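Hemolysin (Xylella fastidiosa, PDB 2OAI) is a probable membrane protein of the CorC/HlyC family that may bind flavin adenine dinucleotide, and whose transporter-associated domain, the part in this structure, binds calcium ions. Local coordinates at residues M53-S56 with I61-V64; D9-T14 with G24-E29; H48-M53 with W73-V78. All blocks are in the same frame, centred on the assembly; numbering follows the deposited sequence.

Contact 1: M53-S56 with I61-V64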
loop_
_atom_site.group_PDB
_atom_site.type_symbol
_atom_site.label_atom_id
_atom_site.label_comp_id
_atom_site.label_asym_id
_atom_site.label_seq_id
_atom_site.Cartn_x
_atom_site.Cartn_y
_atom_site.Cartn_z
HETATM N N MSE A 53 -11.883 7.750 -9.744
HETATM C CA MSE A 53 -11.975 6.798 -10.825
HETATM C C MSE A 53 -12.252 5.396 -10.287
HETATM O O MSE A 53 -13.042 4.648 -10.875
HETATM C CB MSE A 53 -10.704 6.785 -11.659
HETATM C CG MSE A 53 -10.802 5.753 -12.732
HETATM SE SE MSE A 53 -9.459 5.936 -14.120
HETATM C CE MSE A 53 -8.015 5.361 -13.226
ATOM N N CYS A 54 -11.600 5.048 -9.177
ATOM C CA CYS A 54 -11.878 3.776 -8.519
ATOM C C CYS A 54 -13.337 3.632 -8.092
ATOM O O CYS A 54 -13.950 2.592 -8.340
ATOM C CB CYS A 54 -10.973 3.576 -7.313
ATOM S SG CYS A 54 -9.239 3.407 -7.789
ATOM N N ILE A 55 -13.884 4.658 -7.436
ATOM C CA ILE A 55 -15.262 4.580 -6.923
ATOM C C ILE A 55 -16.213 4.438 -8.115
ATOM O O ILE A 55 -17.180 3.666 -8.073
ATOM C CB ILE A 55 -15.629 5.835 -6.041
ATOM C CG1 ILE A 55 -14.786 5.868 -4.753
ATOM C CG2 ILE A 55 -17.152 5.909 -5.781
ATOM C CD1 ILE A 55 -15.091 4.769 -3.709
ATOM N N SER A 56 -15.916 5.168 -9.187
ATOM C CA SER A 56 -16.713 5.126 -10.395
ATOM C C SER A 56 -16.722 3.706 -10.982
ATOM O O SER A 56 -17.777 3.194 -11.353
ATOM C CB SER A 56 -16.171 6.142 -11.402
ATOM O OG SER A 56 -16.950 6.164 -12.572
ATOM N N ILE A 61 -17.215 1.491 -2.356
ATOM C CA ILE A 61 -15.867 1.607 -1.812
ATOM C C ILE A 61 -15.215 0.222 -1.859
ATOM O O ILE A 61 -15.633 -0.682 -1.144
ATOM C CB ILE A 61 -15.861 2.127 -0.363
ATOM C CG1 ILE A 61 -16.623 3.461 -0.272
ATOM C CG2 ILE A 61 -14.405 2.285 0.115
ATOM C CD1 ILE A 61 -17.086 3.833 1.131
ATOM N N PRO A 62 -14.166 0.070 -2.681
ATOM C CA PRO A 62 -13.559 -1.264 -2.889
ATOM C C PRO A 62 -12.810 -1.781 -1.656
ATOM O O PRO A 62 -12.473 -0.992 -0.773
ATOM C CB PRO A 62 -12.607 -1.036 -4.061
ATOM C CG PRO A 62 -12.186 0.404 -3.905
ATOM C CD PRO A 62 -13.463 1.128 -3.432
ATOM N N HIS A 63 -12.602 -3.099 -1.560
ATOM C CA HIS A 63 -11.789 -3.651 -0.492
ATOM C C HIS A 63 -10.328 -3.476 -0.914
ATOM O O HIS A 63 -9.987 -3.503 -2.111
ATOM C CB HIS A 63 -11.988 -5.175 -0.330
ATOM C CG HIS A 63 -13.244 -5.578 0.364
ATOM N ND1 HIS A 63 -14.499 -5.204 -0.068
ATOM C CD2 HIS A 63 -13.438 -6.394 1.431
ATOM C CE1 HIS A 63 -15.413 -5.739 0.725
ATOM N NE2 HIS A 63 -14.797 -6.473 1.640
ATOM N N VAL A 64 -9.438 -3.370 0.064
ATOM C CA VAL A 64 -8.002 -3.468 -0.245
ATOM C C VAL A 64 -7.755 -4.804 -0.944
ATOM O O VAL A 64 -8.304 -5.836 -0.536
ATOM C CB VAL A 64 -7.134 -3.353 1.045
ATOM C CG1 VAL A 64 -5.674 -3.694 0.763
ATOM C CG2 VAL A 64 -7.273 -1.934 1.658
#

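Contact 2: D9-T14 with G24-E29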
loop_
_atom_site.group_PDB
_atom_site.type_symbol
_atom_site.label_atom_id
_atom_site.label_comp_id
_atom_site.label_asym_id
_atom_site.label_seq_id
_atom_site.Cartn_x
_atom_site.Cartn_y
_atom_site.Cartn_z
ATOM N N ASP A 9 3.189 14.777 2.570
ATOM C CA ASP A 9 3.406 13.464 1.946
ATOM C C ASP A 9 3.535 13.525 0.412
ATOM O O ASP A 9 2.702 14.139 -0.263
ATOM C CB ASP A 9 2.275 12.460 2.311
ATOM C CG ASP A 9 2.262 12.033 3.811
ATOM O OD1 ASP A 9 3.153 12.464 4.593
ATOM O OD2 ASP A 9 1.326 11.271 4.194
ATOM N N ALA A 10 4.572 12.868 -0.120
ATOM C CA ALA A 10 4.728 12.620 -1.567
ATOM C C ALA A 10 3.450 12.002 -2.142
ATOM O O ALA A 10 2.860 11.119 -1.499
ATOM C CB ALA A 10 5.896 11.669 -1.796
ATOM N N LEU A 11 3.023 12.439 -3.332
ATOM C CA LEU A 11 1.795 11.915 -3.914
ATOM C C LEU A 11 2.061 10.633 -4.697
ATOM O O LEU A 11 1.142 9.861 -4.944
ATOM C CB LEU A 11 1.137 12.936 -4.838
ATOM C CG LEU A 11 -0.114 13.716 -4.343
ATOM C CD1 LEU A 11 -0.222 13.871 -2.848
ATOM C CD2 LEU A 11 -0.293 15.043 -5.074
HETATM N N MSE A 12 3.310 10.444 -5.106
HETATM C CA MSE A 12 3.661 9.297 -5.938
HETATM C C MSE A 12 5.080 8.864 -5.654
HETATM O O MSE A 12 5.979 9.704 -5.569
HETATM C CB MSE A 12 3.575 9.702 -7.391
HETATM C CG MSE A 12 3.168 8.590 -8.225
HETATM SE SE MSE A 12 3.381 9.205 -10.018
HETATM C CE MSE A 12 5.192 8.485 -10.230
ATOM N N VAL A 13 5.292 7.564 -5.490
ATOM C CA VAL A 13 6.637 7.068 -5.275
ATOM C C VAL A 13 6.855 5.815 -6.111
ATOM O O VAL A 13 5.908 5.103 -6.414
ATOM C CB VAL A 13 6.959 6.739 -3.787
ATOM C CG1 VAL A 13 6.579 7.930 -2.823
ATOM C CG2 VAL A 13 6.350 5.484 -3.397
ATOM N N THR A 14 8.106 5.578 -6.488
ATOM C CA THR A 14 8.455 4.440 -7.322
ATOM C C THR A 14 8.990 3.333 -6.431
ATOM O O THR A 14 9.900 3.573 -5.632
ATOM C CB THR A 14 9.590 4.835 -8.296
ATOM O OG1 THR A 14 9.213 6.050 -8.962
ATOM C CG2 THR A 14 9.781 3.721 -9.328
ATOM N N GLY A 24 -4.549 8.452 -3.574
ATOM C CA GLY A 24 -5.856 8.535 -4.244
ATOM C C GLY A 24 -6.223 9.917 -4.758
ATOM O O GLY A 24 -7.043 10.039 -5.665
ATOM N N THR A 25 -5.645 10.979 -4.190
ATOM C CA THR A 25 -5.994 12.336 -4.639
ATOM C C THR A 25 -5.291 12.799 -5.924
ATOM O O THR A 25 -5.533 13.926 -6.399
ATOM C CB THR A 25 -5.719 13.385 -3.544
ATOM O OG1 THR A 25 -4.311 13.418 -3.286
ATOM C CG2 THR A 25 -6.493 13.050 -2.286
ATOM N N LEU A 26 -4.438 11.963 -6.510
ATOM C CA LEU A 26 -3.699 12.418 -7.696
ATOM C C LEU A 26 -4.713 12.743 -8.814
ATOM O O LEU A 26 -5.551 11.894 -9.123
ATOM C CB LEU A 26 -2.696 11.351 -8.173
ATOM C CG LEU A 26 -1.781 11.837 -9.318
ATOM C CD1 LEU A 26 -0.776 12.858 -8.787
ATOM C CD2 LEU A 26 -1.100 10.679 -10.006
ATOM N N PRO A 27 -4.655 13.949 -9.405
ATOM C CA PRO A 27 -5.644 14.214 -10.467
ATOM C C PRO A 27 -5.426 13.282 -11.669
ATOM O O PRO A 27 -4.285 12.928 -11.960
ATOM C CB PRO A 27 -5.378 15.672 -10.875
ATOM C CG PRO A 27 -4.530 16.253 -9.767
ATOM C CD PRO A 27 -3.756 15.091 -9.176
ATOM N N ILE A 28 -6.509 12.901 -12.357
ATOM C CA ILE A 28 -6.430 11.997 -13.524
ATOM C C ILE A 28 -5.557 12.588 -14.647
ATOM O O ILE A 28 -4.851 11.858 -15.342
ATOM C CB ILE A 28 -7.854 11.639 -14.062
ATOM C CG1 ILE A 28 -8.605 10.751 -13.065
ATOM C CG2 ILE A 28 -7.808 10.992 -15.483
ATOM C CD1 ILE A 28 -8.001 9.370 -12.783
ATOM N N GLU A 29 -5.581 13.906 -14.806
ATOM C CA GLU A 29 -4.759 14.556 -15.830
ATOM C C GLU A 29 -3.299 14.259 -15.578
ATOM O O GLU A 29 -2.542 13.950 -16.503
ATOM C CB GLU A 29 -4.926 16.064 -15.797
ATOM C CG GLU A 29 -6.270 16.558 -16.184
ATOM C CD GLU A 29 -6.227 18.038 -16.504
ATOM O OE1 GLU A 29 -6.221 18.852 -15.548
ATOM O OE2 GLU A 29 -6.180 18.384 -17.709
#

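Contact 3: H48-M53 with W73-V78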
loop_
_atom_site.group_PDB
_atom_site.type_symbol
_atom_site.label_atom_id
_atom_site.label_comp_id
_atom_site.label_asym_id
_atom_site.label_seq_id
_atom_site.Cartn_x
_atom_site.Cartn_y
_atom_site.Cartn_z
ATOM N N HIS A 48 -12.285 13.234 -11.215
ATOM C CA HIS A 48 -11.108 13.964 -11.645
ATOM C C HIS A 48 -9.853 13.493 -10.918
ATOM O O HIS A 48 -8.774 14.019 -11.167
ATOM C CB HIS A 48 -11.296 15.479 -11.504
ATOM C CG HIS A 48 -11.359 15.944 -10.083
ATOM N ND1 HIS A 48 -12.486 15.793 -9.299
ATOM C CD2 HIS A 48 -10.427 16.532 -9.294
ATOM C CE1 HIS A 48 -12.245 16.263 -8.086
ATOM N NE2 HIS A 48 -11.001 16.715 -8.057
ATOM N N THR A 49 -10.002 12.524 -10.021
ATOM C CA THR A 49 -8.864 11.976 -9.293
ATOM C C THR A 49 -8.833 10.449 -9.411
ATOM O O THR A 49 -9.841 9.803 -9.762
ATOM C CB THR A 49 -8.890 12.303 -7.767
ATOM O OG1 THR A 49 -9.945 11.559 -7.133
ATOM C CG2 THR A 49 -9.046 13.793 -7.495
ATOM N N LEU A 50 -7.675 9.883 -9.092
ATOM C CA LEU A 50 -7.517 8.425 -9.045
ATOM C C LEU A 50 -8.520 7.724 -8.117
ATOM O O LEU A 50 -9.142 6.723 -8.524
ATOM C CB LEU A 50 -6.060 8.074 -8.694
ATOM C CG LEU A 50 -5.657 6.592 -8.569
ATOM C CD1 LEU A 50 -6.088 5.776 -9.808
ATOM C CD2 LEU A 50 -4.146 6.515 -8.362
ATOM N N ALA A 51 -8.721 8.228 -6.889
ATOM C CA ALA A 51 -9.704 7.594 -5.998
ATOM C C ALA A 51 -11.102 7.662 -6.631
ATOM O O ALA A 51 -11.872 6.699 -6.582
ATOM C CB ALA A 51 -9.711 8.273 -4.619
ATOM N N GLY A 52 -11.427 8.825 -7.202
ATOM C CA GLY A 52 -12.718 9.044 -7.868
ATOM C C GLY A 52 -12.941 8.028 -8.982
ATOM O O GLY A 52 -14.051 7.489 -9.122
HETATM N N MSE A 53 -11.883 7.750 -9.744
HETATM C CA MSE A 53 -11.975 6.798 -10.825
HETATM C C MSE A 53 -12.252 5.396 -10.287
HETATM O O MSE A 53 -13.042 4.648 -10.875
HETATM C CB MSE A 53 -10.704 6.785 -11.659
HETATM C CG MSE A 53 -10.802 5.753 -12.732
HETATM SE SE MSE A 53 -9.459 5.936 -14.120
HETATM C CE MSE A 53 -8.015 5.361 -13.226
ATOM N N TRP A 73 -2.582 -0.559 -17.686
ATOM C CA TRP A 73 -2.040 -0.617 -16.312
ATOM C C TRP A 73 -3.017 -1.341 -15.400
ATOM O O TRP A 73 -4.239 -1.268 -15.628
ATOM C CB TRP A 73 -1.838 0.810 -15.769
ATOM C CG TRP A 73 -0.704 1.523 -16.437
ATOM C CD1 TRP A 73 -0.708 2.127 -17.665
ATOM C CD2 TRP A 73 0.600 1.689 -15.902
ATOM N NE1 TRP A 73 0.534 2.666 -17.930
ATOM C CE2 TRP A 73 1.359 2.410 -16.864
ATOM C CE3 TRP A 73 1.207 1.305 -14.698
ATOM C CZ2 TRP A 73 2.694 2.755 -16.660
ATOM C CZ3 TRP A 73 2.559 1.635 -14.500
ATOM C CH2 TRP A 73 3.279 2.360 -15.490
ATOM N N ARG A 74 -2.501 -1.985 -14.359
ATOM C CA ARG A 74 -3.355 -2.532 -13.321
ATOM C C ARG A 74 -3.322 -1.591 -12.123
ATOM O O ARG A 74 -2.246 -1.198 -11.665
ATOM C CB ARG A 74 -2.867 -3.909 -12.880
ATOM C CG ARG A 74 -3.672 -4.523 -11.718
ATOM C CD ARG A 74 -3.582 -6.017 -11.770
ATOM N NE ARG A 74 -4.217 -6.534 -12.992
ATOM C CZ ARG A 74 -4.226 -7.817 -13.333
ATOM N NH1 ARG A 74 -3.656 -8.717 -12.534
ATOM N NH2 ARG A 74 -4.832 -8.206 -14.454
ATOM N N ILE A 75 -4.502 -1.261 -11.618
ATOM C CA ILE A 75 -4.653 -0.361 -10.477
ATOM C C ILE A 75 -5.255 -1.129 -9.308
ATOM O O ILE A 75 -6.400 -1.575 -9.384
ATOM C CB ILE A 75 -5.580 0.828 -10.827
ATOM C CG1 ILE A 75 -5.077 1.541 -12.088
ATOM C CG2 ILE A 75 -5.685 1.810 -9.638
ATOM C CD1 ILE A 75 -6.054 2.563 -12.633
ATOM N N GLU A 76 -4.485 -1.262 -8.238
ATOM C CA GLU A 76 -4.872 -2.105 -7.107
ATOM C C GLU A 76 -5.015 -1.243 -5.858
ATOM O O GLU A 76 -4.173 -0.388 -5.599
ATOM C CB GLU A 76 -3.824 -3.213 -6.899
ATOM C CG GLU A 76 -4.146 -4.062 -5.649
ATOM C CD GLU A 76 -3.137 -5.199 -5.421
ATOM O OE1 GLU A 76 -2.192 -5.377 -6.253
ATOM O OE2 GLU A 76 -3.297 -5.895 -4.396
ATOM N N ILE A 77 -6.093 -1.442 -5.099
ATOM C CA ILE A 77 -6.302 -0.681 -3.878
ATOM C C ILE A 77 -5.340 -1.245 -2.846
ATOM O O ILE A 77 -5.373 -2.435 -2.582
ATOM C CB ILE A 77 -7.754 -0.896 -3.343
ATOM C CG1 ILE A 77 -8.775 -0.554 -4.453
ATOM C CG2 ILE A 77 -7.967 -0.128 -1.996
ATOM C CD1 ILE A 77 -8.636 0.773 -4.987
ATOM N N VAL A 78 -4.486 -0.415 -2.250
ATOM C CA VAL A 78 -3.588 -0.995 -1.224
ATOM C C VAL A 78 -3.762 -0.426 0.180
ATOM O O VAL A 78 -3.326 -1.055 1.142
ATOM C CB VAL A 78 -2.101 -1.028 -1.627
ATOM C CG1 VAL A 78 -1.859 -1.923 -2.878
ATOM C CG2 VAL A 78 -1.587 0.338 -1.773
#

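Contact 1: M53-S56 with I61-V64
Ile55, on the helix 50-58, reaches across to Ile61 and Pro62 in the loop that follows the same helix, and its tip does nearly all the work. From CB outward, the bond from CA runs alongside the loop rather than at it, and neither CB nor the branch methyl CG2 meets anything of 61-64. CG1 turns the chain inward. It stands anti to the carbonyl carbon (chi1 -66°), still 5.1 Å from Pro62 CD, and a second bend (chi2 -69°) drops the terminal methyl onto the loop. That methyl, CD1, lies 3.8 Å from Ile61 CA, so its closest partner is backbone rather than side chain. Its next neighbours are Ile61 CG1 and Pro62 CD, both at 4.0 Å, and the one carbon thus touches both residues. The two isoleucine side chains run alongside each other in the same direction, although Ile61 CB is directed away from the helix. Pro62 instead faces the helix, and its ring carbon CG comes within 4.8 Å of Cys54 CB, a looser approach. The contact is wholly apolar, and only Pro62 of its touching residues is buried. Ile85 of strand 84-85 packs on Cys54, Ile55 and Pro62, bridging helix and loop, while Ile61 also leans on Ala83. The side chain of Ile61 is about 4 Å from that of Leu80, one of the calcium-site residues. The arrangement is a helix-to-strand connection folded back on its own helix, here linking helix 50-58 to strand 67-70, outermost in this chain's sheet, in the CorC_HlyC domain's α+β fold.

Contact 2: D9-T14 with G24-E29
Leu11 points across to Thr25 and Leu26 where the domain's first β-hairpin, strands 12-14 and 20-22, hands over to helix 28-35. The side chains of Leu11 and Thr25 cross at about a right angle, with the methyl CD1 of the leucine 4.1 Å from OG1 of the threonine. The methyl makes only a van der Waals approach; the hydroxyl's polar partner is Asp23 OD1, to which it is hydrogen-bonded. Leu11 and Leu26 are set differently. Each has its CB directed at the other segment, and the two side chains meet obliquely, tips partly opposed; in Leu26 the CG lies anti to the backbone nitrogen (chi1 -174°), which carries CD1 toward Leu11. Leu26 is buried and also rests on Leu31 of the helix, whereas Leu11 is exposed. A backbone bond between Leu11 and Asp23 continues the pairing of the hairpin strands up to this turn, and Pro27 then takes the N-cap position of the helix. The second subunit is near as well: Asp9 OD2 bonds to Gly82 N of that chain. Between the leucines, the Leu26 methyl CD1 sits 4.3 Å from Leu11 CD2 and 4.4 Å from Leu11 CB.

Contact 3: H48-M53 with W73-V78
Ile75 sends two of its carbons to two residues of helix 50-58. Its branch methyl CG2 meets Leu50 CD1 at 4.0 Å, the two side chains passing one another head to tail. Its far methyl CD1 faces Met53 CE, a selenomethionine methyl, at 3.5 Å; that is tight for two carbons, but Ile75 was modelled in two conformers, so the closeness is doubtful. Here the chains cross at about a right angle; the selenomethionine runs extended from the helix, and the bend at its last torsion (chi3 73°) brings CE round to the isoleucine. All three residues are buried. This is helix-on-sheet packing: strand 73-76 lies inside the five-stranded antiparallel sheet, between 89-92 and 67-70, and helix 50-58 packs against one of its faces. Phe68, Trp70 and Leu90 of those neighbouring strands surround Ile75, while Leu31 of helix 28-35 touches both Leu50 and Met53. Behind the packing, the start of the helix is fixed by Thr49 at the N-cap, whose OG1 accepts a capping bond from Gly52 N (3.1 Å, 161° at the hydrogen). Thr49 O receives Met53 N at 2.9 Å, the bond that closes the first helical turn.

Contact 3 is the core, with every touching residue buried near the centre of the chain; contacts 1 and 2 are only partly buried and lie on opposite sides of that centre. Contacts 1 and 3 both use helix 50-58. Met53 lies in both segments but does its packing in contact 3, against the sheet, while Ile55 carries contact 1, against the following loop; the two meet where Pro62 CG packs 3.6 Å from Ile77 CG1. Contact 2 leads into helix 28-35. It joins contact 3 through polar backbone, with probable hydrogen bonds from Ala51 N to Gly24 O and from Ile28 N to His48 O. Contacts 1 and 3 are wholly apolar, while contact 2 also has the exposed Thr25 hydroxyl beside a leucine methyl.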